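PDB 6HPG: outer envelope protein 64, mitochondrial from Arabidopsis thaliana, which probably acts as a chaperone receptor in Hsp90-dependent protein targeting to mitochondria, this chain being its tetratricopeptide repeat (TPR) domain. Local coordinates for residues 42-47 with 74-79; 62-67 with 78-83. All coordinates share one frame; numbering follows the deposited sequence.

Contact 1. Residues 42-47 with 74-79; sequences YYCNRA and VKAYLR
Cys44 and Arg79 meet between the first helices of two successive tetratricopeptide repeats, TPR 2 (42-47) and TPR 3 (74-79). The helices run nearly parallel, 28° between their directions, with axes 9.6 Å apart at closest approach; such side-by-side A helices line the concave groove of a TPR domain, and here the groove holds a peptide. Cys44 turns its sulfur anti to the backbone N (chi1 -150°), which carries it to the backbone of the opposing segment: SG lies 3.3 Å from Ala76 N and 3.7 Å from Lys75 CB, with Ala76 CB a little farther off. Coming the other way, Arg79 reaches across with its chain extended from CG to NE, its CD passing 4.3 Å from Ala47 CB. The guanidinium ends beside Cys44, where NH1 makes a weak, strongly bent hydrogen bond to Cys44 O (3.1 Å) and stands 3.5 Å from Cys44 SG. Lys75 CB from its own helix packs on one guanidinium face, off-centre toward the rim, which probably limits how that group can turn. The Asn45 amide stands steeply to the Arg79 guanidinium, planes 66° apart, and a water joins them. Their other polar ends serve the ligand: Asn45 ND2 and Arg79 NH2 each bond the backbone of the bound peptide, and Lys75 NZ bonds that backbone as well as pairing with an acidic side chain of the peptide. The water between the helices sits in the guanidinium plane, accepting from Arg79 NH1 at 2.7 Å and donating to Asn45 OD1 at 2.6 Å.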
# COMPACT_ATOMS: atom_id res chain seq x y z
N TYR A 42 -5.07 -1.82 7.11
CA TYR A 42 -5.04 -0.45 7.64
C TYR A 42 -3.72 0.22 7.29
O TYR A 42 -3.71 1.36 6.79
CB TYR A 42 -5.16 -0.43 9.18
CG TYR A 42 -6.46 -0.86 9.80
CD1 TYR A 42 -7.47 -1.45 9.07
CD2 TYR A 42 -6.62 -0.74 11.19
CE1 TYR A 42 -8.61 -1.84 9.68
CE2 TYR A 42 -7.78 -1.11 11.81
CZ TYR A 42 -8.77 -1.69 11.07
OH TYR A 42 -9.92 -2.11 11.68
N TYR A 43 -2.63 -0.52 7.50
CA TYR A 43 -1.29 -0.13 7.04
C TYR A 43 -1.15 0.03 5.49
O TYR A 43 -0.53 0.99 5.01
CB TYR A 43 -0.22 -1.13 7.57
CG TYR A 43 0.19 -0.95 9.05
CD1 TYR A 43 1.18 -0.06 9.40
CD2 TYR A 43 -0.38 -1.72 10.05
CE1 TYR A 43 1.59 0.10 10.75
CE2 TYR A 43 0.02 -1.58 11.41
CZ TYR A 43 1.01 -0.65 11.74
OH TYR A 43 1.41 -0.48 13.03
N CYS A 44 -1.69 -0.92 4.75
CA CYS A 44 -1.61 -0.88 3.29
C CYS A 44 -2.34 0.32 2.72
O CYS A 44 -1.88 0.94 1.76
CB CYS A 44 -2.22 -2.12 2.68
SG CYS A 44 -1.40 -2.49 1.11
N ASN A 45 -3.53 0.59 3.27
CA ASN A 45 -4.25 1.79 2.92
C ASN A 45 -3.44 3.05 3.28
O ASN A 45 -3.37 3.99 2.50
CB ASN A 45 -5.64 1.82 3.59
CG ASN A 45 -6.61 0.83 2.98
OD1 ASN A 45 -6.33 0.18 1.97
ND2 ASN A 45 -7.76 0.72 3.60
N ARG A 46 -2.82 3.08 4.44
CA ARG A 46 -2.09 4.28 4.78
C ARG A 46 -0.91 4.48 3.84
O ARG A 46 -0.60 5.63 3.49
CB ARG A 46 -1.61 4.28 6.22
CG ARG A 46 -1.25 5.69 6.67
CD ARG A 46 -0.98 5.79 8.14
NE ARG A 46 0.10 4.91 8.56
CZ ARG A 46 0.57 4.85 9.82
NH1 ARG A 46 0.11 5.66 10.79
NH2 ARG A 46 1.51 3.99 10.11
N ALA A 47 -0.22 3.38 3.47
CA ALA A 47 0.77 3.48 2.40
C ALA A 47 0.26 4.19 1.16
O ALA A 47 0.96 5.02 0.58
CB ALA A 47 1.29 2.12 1.99
N VAL A 74 -1.44 -8.44 -1.50
CA VAL A 74 -0.94 -8.13 -2.83
C VAL A 74 -0.55 -6.67 -2.97
O VAL A 74 0.49 -6.33 -3.53
CB VAL A 74 -1.96 -8.45 -3.94
CG1 VAL A 74 -1.41 -8.04 -5.31
CG2 VAL A 74 -2.32 -9.92 -3.93
N LYS A 75 -1.44 -5.81 -2.52
CA LYS A 75 -1.25 -4.38 -2.60
C LYS A 75 -0.03 -3.85 -1.84
O LYS A 75 0.56 -2.88 -2.28
CB LYS A 75 -2.55 -3.63 -2.24
CG LYS A 75 -3.63 -3.81 -3.30
CD LYS A 75 -4.76 -2.80 -3.18
CE LYS A 75 -6.03 -3.24 -3.92
NZ LYS A 75 -7.17 -2.26 -3.81
N ALA A 76 0.39 -4.52 -0.79
CA ALA A 76 1.62 -4.17 -0.08
C ALA A 76 2.87 -4.26 -0.96
O ALA A 76 3.77 -3.41 -0.90
CB ALA A 76 1.75 -5.01 1.21
N TYR A 77 2.92 -5.30 -1.82
CA TYR A 77 3.99 -5.47 -2.76
C TYR A 77 3.94 -4.44 -3.92
O TYR A 77 4.97 -3.82 -4.27
CB TYR A 77 4.04 -6.93 -3.27
CG TYR A 77 4.29 -7.88 -2.15
CD1 TYR A 77 5.57 -8.01 -1.56
CD2 TYR A 77 3.27 -8.59 -1.60
CE1 TYR A 77 5.78 -8.84 -0.46
CE2 TYR A 77 3.47 -9.40 -0.50
CZ TYR A 77 4.72 -9.54 0.06
OH TYR A 77 4.86 -10.38 1.14
N LEU A 78 2.75 -4.27 -4.51
CA LEU A 78 2.52 -3.26 -5.56
C LEU A 78 2.93 -1.87 -5.13
O LEU A 78 3.65 -1.18 -5.83
CB LEU A 78 1.06 -3.24 -5.94
CG LEU A 78 0.52 -4.53 -6.59
CD1 LEU A 78 -0.93 -4.33 -7.02
CD2 LEU A 78 1.32 -4.91 -7.80
N ARG A 79 2.46 -1.47 -3.94
CA ARG A 79 2.77 -0.16 -3.34
C ARG A 79 4.23 0.03 -2.87
O ARG A 79 4.82 1.10 -3.14
CB ARG A 79 1.80 0.17 -2.20
CG ARG A 79 0.38 0.47 -2.72
CD ARG A 79 -0.67 0.70 -1.62
NE ARG A 79 -1.94 0.90 -2.29
CZ ARG A 79 -3.11 0.44 -1.89
NH1 ARG A 79 -3.25 -0.24 -0.76
NH2 ARG A 79 -4.15 0.68 -2.65
O HOH W 1 -5.34 -1.62 0.36

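Contact 2. Residues 62-67 with 78-83; sequences DCTKAM and LRRGTA
Arg80 crosses from 78-83 to 62-67 beginning at its CB, which rests 3.7 Å from Cys63 CB, where the two backbones come nearest. Cys63 SG lies beside the root of the same residue, 3.4 Å from Arg80 N, and also touches Arg79 CB, so the sulfur touches two consecutive arginines. Beyond CB, the Arg80 chain leaves with CG anti to the backbone N, and CG still grazes Cys63 CB. CD then comes to 3.3 Å from Thr64 OG1, and the bend at chi3 (66°) turns the guanidinium along the other helix. This is the antiparallel packing of the second helix of TPR 2 against the first helix of TPR 3, axes 9.3 Å apart and directions 153° apart, the step by which one TPR hairpin stacks on the next. At the tip, NH2 donates to Thr64 OG1 over 2.7 Å, nearly straight at 161° and in the guanidinium plane; that hydroxyl is also hydrogen-bonded to Glu60 O. Met67 comes over one face of the guanidinium, its extended chain placing CE over the centre, 3.6 Å from the plane, with SD near CZ and NH2. On the guanidinium's remaining terminal nitrogen, NH1 forms a salt bridge with Asp96 OD1 on helix 90-103.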
# COMPACT_ATOMS: atom_id res chain seq x y z
N ASP A 62 5.26 1.24 5.95
CA ASP A 62 3.89 0.72 6.08
C ASP A 62 3.59 -0.53 5.25
O ASP A 62 2.85 -1.38 5.71
CB ASP A 62 2.86 1.80 5.72
CG ASP A 62 2.51 2.72 6.87
OD1 ASP A 62 3.10 2.58 8.00
OD2 ASP A 62 1.67 3.61 6.59
N CYS A 63 4.04 -0.59 3.99
CA CYS A 63 3.89 -1.82 3.23
C CYS A 63 4.69 -2.92 3.85
O CYS A 63 4.27 -4.06 3.80
CB CYS A 63 4.38 -1.71 1.81
SG CYS A 63 3.50 -0.49 0.89
N THR A 64 5.86 -2.59 4.39
CA THR A 64 6.69 -3.59 5.07
C THR A 64 6.01 -4.14 6.34
O THR A 64 6.14 -5.34 6.61
CB THR A 64 8.13 -3.08 5.32
OG1 THR A 64 8.77 -2.83 4.06
CG2 THR A 64 8.99 -4.15 6.08
N LYS A 65 5.28 -3.31 7.09
CA LYS A 65 4.53 -3.81 8.27
C LYS A 65 3.33 -4.63 7.87
O LYS A 65 2.97 -5.65 8.54
CB LYS A 65 4.05 -2.65 9.16
CG LYS A 65 3.42 -3.11 10.47
CD LYS A 65 4.43 -3.06 11.61
CE LYS A 65 3.79 -3.36 12.97
NZ LYS A 65 4.14 -2.30 13.97
N ALA A 66 2.68 -4.19 6.80
CA ALA A 66 1.54 -4.92 6.25
C ALA A 66 1.94 -6.36 5.88
O ALA A 66 1.18 -7.29 6.08
CB ALA A 66 0.95 -4.19 5.05
N MET A 67 3.15 -6.52 5.35
CA MET A 67 3.60 -7.87 4.97
C MET A 67 3.94 -8.72 6.21
O MET A 67 3.76 -9.91 6.16
CB MET A 67 4.80 -7.78 4.05
CG MET A 67 4.55 -7.12 2.72
SD MET A 67 6.15 -6.71 2.00
CE MET A 67 5.64 -5.64 0.64
N LEU A 78 2.75 -4.27 -4.51
CA LEU A 78 2.52 -3.26 -5.56
C LEU A 78 2.93 -1.87 -5.13
O LEU A 78 3.65 -1.18 -5.83
CB LEU A 78 1.06 -3.24 -5.94
CG LEU A 78 0.52 -4.53 -6.59
CD1 LEU A 78 -0.93 -4.33 -7.02
CD2 LEU A 78 1.32 -4.91 -7.80
N ARG A 79 2.46 -1.47 -3.94
CA ARG A 79 2.77 -0.16 -3.34
C ARG A 79 4.23 0.03 -2.87
O ARG A 79 4.82 1.10 -3.14
CB ARG A 79 1.80 0.17 -2.20
CG ARG A 79 0.38 0.47 -2.72
CD ARG A 79 -0.67 0.70 -1.62
NE ARG A 79 -1.94 0.90 -2.29
CZ ARG A 79 -3.11 0.44 -1.89
NH1 ARG A 79 -3.25 -0.24 -0.76
NH2 ARG A 79 -4.15 0.68 -2.65
N ARG A 80 4.83 -0.98 -2.21
CA ARG A 80 6.25 -0.87 -1.87
C ARG A 80 7.09 -0.80 -3.15
O ARG A 80 8.04 -0.00 -3.24
CB ARG A 80 6.72 -2.01 -0.98
CG ARG A 80 7.99 -1.63 -0.22
CD ARG A 80 8.42 -2.60 0.83
NE ARG A 80 8.84 -3.88 0.27
CZ ARG A 80 9.21 -4.93 0.99
NH1 ARG A 80 9.56 -6.05 0.40
NH2 ARG A 80 9.28 -4.85 2.33
N GLY A 81 6.70 -1.62 -4.13
CA GLY A 81 7.26 -1.57 -5.47
C GLY A 81 7.26 -0.20 -6.10
O GLY A 81 8.28 0.24 -6.65
N THR A 82 6.11 0.47 -6.02
CA THR A 82 5.95 1.82 -6.58
C THR A 82 6.85 2.82 -5.88
O THR A 82 7.41 3.68 -6.54
CB THR A 82 4.49 2.28 -6.53
OG1 THR A 82 3.68 1.28 -7.16
CG2 THR A 82 4.28 3.62 -7.24
N ALA A 83 6.99 2.71 -4.55
CA ALA A 83 7.75 3.70 -3.77
C ALA A 83 9.22 3.51 -4.09
O ALA A 83 9.98 4.47 -4.21
CB ALA A 83 7.50 3.55 -2.25

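Overall arrangement
From the N terminus, helix 40-52 supplies 42-47, the chain turns back through helix 56-69, which supplies 62-67, and helix 74-86 brings in 74-79 and 78-83. Contact 1 closes the longer loop, with 26 residues between its segments; contact 2, with 10, starts inside that loop but runs on past its end along the same helix, sharing Leu78 and Arg79. Helix 74-86 is thereby docked against both helices of TPR 2, carrying the stack on to TPR 3. Helices 40-52 and 56-69 are also tied directly, by the salt bridge Arg46 NE to Asp62 OD2, and Ala76 O packs on Cys63 and Met67.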